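Local coordinates for protein V-type ATPase 116 kDa subunit (Meiothermus ruber, PDB 3RRK) that forms the cytoplasmic N-terminal domain of subunit I, the subunit a homologue of a V-ATPase, which probably takes part in rotary proton transport, at residues A[67-70]-A[71-75]; A[216-219]-A[220-224]. All blocks are in the same frame, centred on the assembly; numbering follows the deposited sequence.

Interaction 1. Residues A[67-70]-A[71-75]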
ATOM      1  N   ALA A  67       9.466 -12.784  -5.455  1.00 49.29           N
ATOM      2  CA  ALA A  67       8.850 -12.734  -4.129  1.00 44.98           C
ATOM      3  C   ALA A  67       9.791 -12.030  -3.152  1.00 48.99           C
ATOM      4  O   ALA A  67       9.352 -11.217  -2.333  1.00 49.59           O
ATOM      5  CB  ALA A  67       8.499 -14.156  -3.638  1.00 35.94           C
ATOM      6  N   VAL A  68      11.085 -12.333  -3.241  1.00 45.35           N
ATOM      7  CA  VAL A  68      12.070 -11.551  -2.504  1.00 51.54           C
ATOM      8  C   VAL A  68      11.985 -10.057  -2.851  1.00 50.46           C
ATOM      9  O   VAL A  68      11.938  -9.215  -1.964  1.00 56.71           O
ATOM     10  CB  VAL A  68      13.504 -12.024  -2.741  1.00 57.98           C
ATOM     11  CG1 VAL A  68      14.455 -11.154  -1.953  1.00 50.49           C
ATOM     12  CG2 VAL A  68      13.671 -13.480  -2.360  1.00 36.46           C
ATOM     13  N   VAL A  69      11.932  -9.724  -4.133  1.00 50.73           N
ATOM     14  CA  VAL A  69      11.822  -8.315  -4.507  1.00 56.77           C
ATOM     15  C   VAL A  69      10.592  -7.672  -3.863  1.00 54.61           C
ATOM     16  O   VAL A  69      10.664  -6.617  -3.240  1.00 57.23           O
ATOM     17  CB  VAL A  69      11.755  -8.119  -6.039  1.00 55.84           C
ATOM     18  CG1 VAL A  69      11.213  -6.735  -6.371  1.00 50.18           C
ATOM     19  CG2 VAL A  69      13.119  -8.346  -6.680  1.00 57.02           C
ATOM     20  N   SER A  70       9.452  -8.316  -4.022  1.00 50.14           N
ATOM     21  CA  SER A  70       8.203  -7.764  -3.518  1.00 47.80           C
ATOM     22  C   SER A  70       8.150  -7.656  -1.982  1.00 52.43           C
ATOM     23  O   SER A  70       7.664  -6.674  -1.446  1.00 56.17           O
ATOM     24  CB  SER A  70       7.040  -8.583  -4.066  1.00 51.00           C
ATOM     25  OG  SER A  70       5.985  -8.638  -3.133  1.00 72.02           O
ATOM     26  N   GLN A  71       8.671  -8.650  -1.273  1.00 45.42           N
ATOM     27  CA  GLN A  71       8.670  -8.606   0.193  1.00 47.80           C
ATOM     28  C   GLN A  71       9.623  -7.574   0.781  1.00 53.66           C
ATOM     29  O   GLN A  71       9.340  -6.980   1.823  1.00 52.91           O
ATOM     30  CB  GLN A  71       9.016  -9.971   0.780  1.00 48.84           C
ATOM     31  CG  GLN A  71       7.935 -11.010   0.688  1.00 51.77           C
ATOM     32  CD  GLN A  71       8.491 -12.424   0.838  1.00 73.00           C
ATOM     33  OE1 GLN A  71       8.034 -13.345   0.164  1.00 90.48           O
ATOM     34  NE2 GLN A  71       9.484 -12.599   1.713  1.00 69.44           N
ATOM     35  N   ALA A  72      10.771  -7.387   0.139  1.00 53.15           N
ATOM     36  CA  ALA A  72      11.696  -6.359   0.587  1.00 50.25           C
ATOM     37  C   ALA A  72      11.100  -4.966   0.335  1.00 51.25           C
ATOM     38  O   ALA A  72      11.146  -4.110   1.216  1.00 43.32           O
ATOM     39  CB  ALA A  72      13.049  -6.513  -0.087  1.00 47.36           C
ATOM     40  N   GLU A  73      10.533  -4.740  -0.850  1.00 50.43           N
ATOM     41  CA  GLU A  73       9.865  -3.463  -1.112  1.00 58.12           C
ATOM     42  C   GLU A  73       8.811  -3.191  -0.052  1.00 55.78           C
ATOM     43  O   GLU A  73       8.813  -2.151   0.593  1.00 65.99           O
ATOM     44  CB  GLU A  73       9.234  -3.421  -2.502  1.00 59.21           C
ATOM     45  CG  GLU A  73      10.245  -3.069  -3.598  1.00 78.21           C
ATOM     46  CD  GLU A  73       9.671  -3.128  -5.023  1.00 83.00           C
ATOM     47  OE1 GLU A  73       8.506  -3.570  -5.206  1.00 83.65           O
ATOM     48  OE2 GLU A  73      10.403  -2.731  -5.963  1.00 72.19           O
ATOM     49  N   GLN A  74       7.912  -4.140   0.136  1.00 50.11           N
ATOM     50  CA  GLN A  74       6.863  -3.972   1.120  1.00 54.94           C
ATOM     51  C   GLN A  74       7.465  -3.620   2.488  1.00 51.03           C
ATOM     52  O   GLN A  74       6.993  -2.701   3.146  1.00 53.53           O
ATOM     53  CB  GLN A  74       5.953  -5.209   1.153  1.00 66.76           C
ATOM     54  CG  GLN A  74       4.997  -5.291   2.344  1.00 84.63           C
ATOM     55  CD  GLN A  74       5.548  -6.147   3.490  1.00 93.92           C
ATOM     56  OE1 GLN A  74       5.720  -5.667   4.611  1.00 97.90           O
ATOM     57  NE2 GLN A  74       5.825  -7.420   3.204  1.00 92.72           N
ATOM     58  N   SER A  75       8.524  -4.318   2.898  1.00 41.03           N
ATOM     59  CA  SER A  75       9.161  -4.032   4.180  1.00 40.91           C
ATOM     60  C   SER A  75       9.791  -2.640   4.258  1.00 49.99           C
ATOM     61  O   SER A  75       9.625  -1.936   5.253  1.00 56.43           O
ATOM     62  CB  SER A  75      10.181  -5.109   4.554  1.00 43.22           C
ATOM     63  OG  SER A  75       9.581  -6.396   4.520  1.00 51.43           O
TER

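Interaction 2. Residues A[216-219]-A[220-224]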
ATOM      1  N   PRO A 216     -17.826   6.977  11.008  1.00 62.73           N
ATOM      2  CA  PRO A 216     -17.107   6.014  10.181  1.00 62.75           C
ATOM      3  C   PRO A 216     -16.792   4.760  10.978  1.00 71.48           C
ATOM      4  O   PRO A 216     -16.778   4.804  12.216  1.00 73.67           O
ATOM      5  CB  PRO A 216     -15.815   6.757   9.857  1.00 62.48           C
ATOM      6  CG  PRO A 216     -15.601   7.647  11.036  1.00 57.23           C
ATOM      7  CD  PRO A 216     -16.971   8.102  11.421  1.00 61.05           C
ATOM      8  N   GLY A 217     -16.557   3.659  10.272  1.00 74.49           N
ATOM      9  CA  GLY A 217     -16.081   2.431  10.886  1.00 73.73           C
ATOM     10  C   GLY A 217     -17.027   1.831  11.900  1.00 78.38           C
ATOM     11  O   GLY A 217     -18.243   1.997  11.805  1.00 79.59           O
ATOM     12  N   ALA A 218     -16.454   1.130  12.874  1.00 80.59           N
ATOM     13  CA  ALA A 218     -17.226   0.493  13.932  1.00 76.25           C
ATOM     14  C   ALA A 218     -18.242   1.442  14.578  1.00 74.89           C
ATOM     15  O   ALA A 218     -19.343   1.024  14.924  1.00 82.45           O
ATOM     16  CB  ALA A 218     -16.292  -0.092  14.988  1.00 71.00           C
ATOM     17  N   TYR A 219     -17.887   2.713  14.733  1.00 66.36           N
ATOM     18  CA  TYR A 219     -18.773   3.653  15.431  1.00 71.63           C
ATOM     19  C   TYR A 219     -20.149   3.772  14.800  1.00 73.77           C
ATOM     20  O   TYR A 219     -21.095   4.193  15.459  1.00 72.39           O
ATOM     21  CB  TYR A 219     -18.154   5.052  15.510  1.00 67.99           C
ATOM     22  CG  TYR A 219     -16.811   5.067  16.168  1.00 73.06           C
ATOM     23  CD1 TYR A 219     -16.696   4.947  17.549  1.00 77.91           C
ATOM     24  CD2 TYR A 219     -15.649   5.179  15.414  1.00 66.84           C
ATOM     25  CE1 TYR A 219     -15.460   4.940  18.161  1.00 80.05           C
ATOM     26  CE2 TYR A 219     -14.414   5.173  16.019  1.00 68.12           C
ATOM     27  CZ  TYR A 219     -14.326   5.056  17.390  1.00 77.23           C
ATOM     28  OH  TYR A 219     -13.096   5.056  17.987  1.00 88.05           O
ATOM     29  N   GLY A 220     -20.247   3.438  13.516  1.00 72.74           N
ATOM     30  CA  GLY A 220     -21.474   3.635  12.771  1.00 71.26           C
ATOM     31  C   GLY A 220     -22.656   2.940  13.405  1.00 78.81           C
ATOM     32  O   GLY A 220     -23.723   3.538  13.591  1.00 80.36           O
ATOM     33  N   ALA A 221     -22.449   1.676  13.758  1.00 80.69           N
ATOM     34  CA  ALA A 221     -23.507   0.812  14.273  1.00 79.97           C
ATOM     35  C   ALA A 221     -23.671   0.875  15.797  1.00 83.43           C
ATOM     36  O   ALA A 221     -24.089  -0.102  16.423  1.00 94.55           O
ATOM     37  CB  ALA A 221     -23.242  -0.625  13.838  1.00 74.49           C
ATOM     38  N   MET A 222     -23.345   2.011  16.398  1.00 68.65           N
ATOM     39  CA  MET A 222     -23.435   2.127  17.843  1.00 68.52           C
ATOM     40  C   MET A 222     -24.404   3.206  18.237  1.00 70.74           C
ATOM     41  O   MET A 222     -24.663   4.131  17.472  1.00 64.50           O
ATOM     42  CB  MET A 222     -22.085   2.477  18.463  1.00 65.91           C
ATOM     43  CG  MET A 222     -21.014   1.420  18.344  1.00 68.41           C
ATOM     44  SD  MET A 222     -19.502   1.963  19.173  1.00 91.47           S
ATOM     45  CE  MET A 222     -18.315   0.792  18.532  1.00 63.75           C
ATOM     46  N   PRO A 223     -24.947   3.091  19.454  1.00 74.69           N
ATOM     47  CA  PRO A 223     -25.691   4.216  20.014  1.00 70.11           C
ATOM     48  C   PRO A 223     -24.713   5.347  20.252  1.00 67.31           C
ATOM     49  O   PRO A 223     -23.566   5.078  20.617  1.00 65.33           O
ATOM     50  CB  PRO A 223     -26.198   3.673  21.354  1.00 70.47           C
ATOM     51  CG  PRO A 223     -26.146   2.175  21.211  1.00 72.22           C
ATOM     52  CD  PRO A 223     -25.001   1.890  20.306  1.00 72.05           C
ATOM     53  N   LEU A 224     -25.153   6.580  20.017  1.00 52.72           N
ATOM     54  CA  LEU A 224     -24.392   7.767  20.384  1.00 56.62           C
ATOM     55  C   LEU A 224     -23.558   7.542  21.629  1.00 62.80           C
ATOM     56  O   LEU A 224     -22.341   7.701  21.613  1.00 67.31           O
ATOM     57  CB  LEU A 224     -25.336   8.936  20.648  1.00 65.55           C
ATOM     58  CG  LEU A 224     -26.001   9.465  19.389  1.00 67.72           C
ATOM     59  CD1 LEU A 224     -24.907   9.668  18.377  1.00 50.96           C
ATOM     60  CD2 LEU A 224     -27.047   8.473  18.889  1.00 80.96           C
TER

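Interaction 1. Residues A[67-70]-A[71-75]
Gln71 folds back along its own helix onto Ala67, one turn earlier, so that its aliphatic part lies against the carbonyl oxygen its backbone N-H already holds. The backbone bond from Gln71 N to Ala67 O is 2.9 Å long. CG sits beside the backbone N (chi1 -74°) and the chain runs on extended, which brings CG to 3.3 Å from Ala67 O and carries the amide end past it. There OE1 comes alongside the Ala67 methyl, with 3.9 Å between OE1 and CB.

Val69 and Glu73 make the second pair. The backbone bond from Glu73 N to Val69 O is nearly straight (170° at the hydrogen), and the two side chains then run alongside each other in the same direction. With CG beside its own N (chi1 -82°) and an extended chain beyond, Glu73 lays its CD and OE2 next to the CG1 methyl of Val69, OE2 standing 4.1 Å from CG1. Ala72 N to Val68 O and Gln74 N to Ser70 O belong to the same i to i+4 ladder.

One turn on, Gln71 O takes two donors from the same residue: Ser75 OG lies 2.8 Å from Gln71 O, and the backbone N-H of Ser75 reaches that oxygen from the opposite face of the carbonyl plane.

Two long helices flank this piece of helix 56-79. Val68 and Val69 touch Ala267 of helix 224-281, and Ala72 touches Trp264 there; Val68 and Gln71 meet Leu101 of helix 94-138. Trp264 also gives its indole NE1 to Glu73 OE2.

Two polar side chains are thus used differently: the hydroxyl of the buried Ser75 is bonded within its own helix, at a place where its side chain touches Leu260 and Ala105, whereas the Glu73 carboxylate ties this helix to helix 224-281.

Interaction 2. Residues A[216-219]-A[220-224]
Met222 doubles back over the turn that precedes it, laying its thioether along Ala218 and Tyr219. All three side-chain torsions favour this: CG stands beside the backbone N (chi1 -66°) and the rest is extended, so CE ends 4.2 Å from Ala218 CB and 3.8 Å from Ala218 O. On the way SD passes the Tyr219 ring at an oblique angle, 4.4 Å from CD1. An alanine in place of Met222 would probably leave the Ala218 methyl and this part of the tyrosine ring without the contact the thioether gives them.

The backbone beneath is a run of i to i+3 bonds: Gly220 N to Gly217 O at 3.0 Å, a weak one from Ala221 N to Ala218 O, and Met222 N to Tyr219 O at 3.3 Å. Gly217 enters the run with a positive phi of 62°, which favours glycine. Tyr219 CG also lies beside its own N, and the ring has Pro216 O in plane at its edge.

These turns lie in the loop leading from helix 198-206 into helix 224-281, where Tyr219 fits between Arg230, Met231 and Arg234 of the latter and Thr124 and Ile125 of helix 94-138.

How the interactions relate
Interactions 1 and 2 are separate local contacts, their centres 36 Å apart and their nearest atoms about 24 Å apart. What relates them is the pair of long helices 94-138 and 224-281, which both of them touch. Residues 67-75 meet these helices at Leu101, Arg102 and Ala105 and at Leu260, Trp264 and Ala267; residues 216-224 meet them at Thr124, Ile125 and Phe128 and at Arg230, Met231 and Arg234. The order of these positions shows the two long helices running antiparallel. Interaction 1 therefore adds a third helix at one place along the rod, and interaction 2 sets a loop on it farther along, just before helix 224-281 begins.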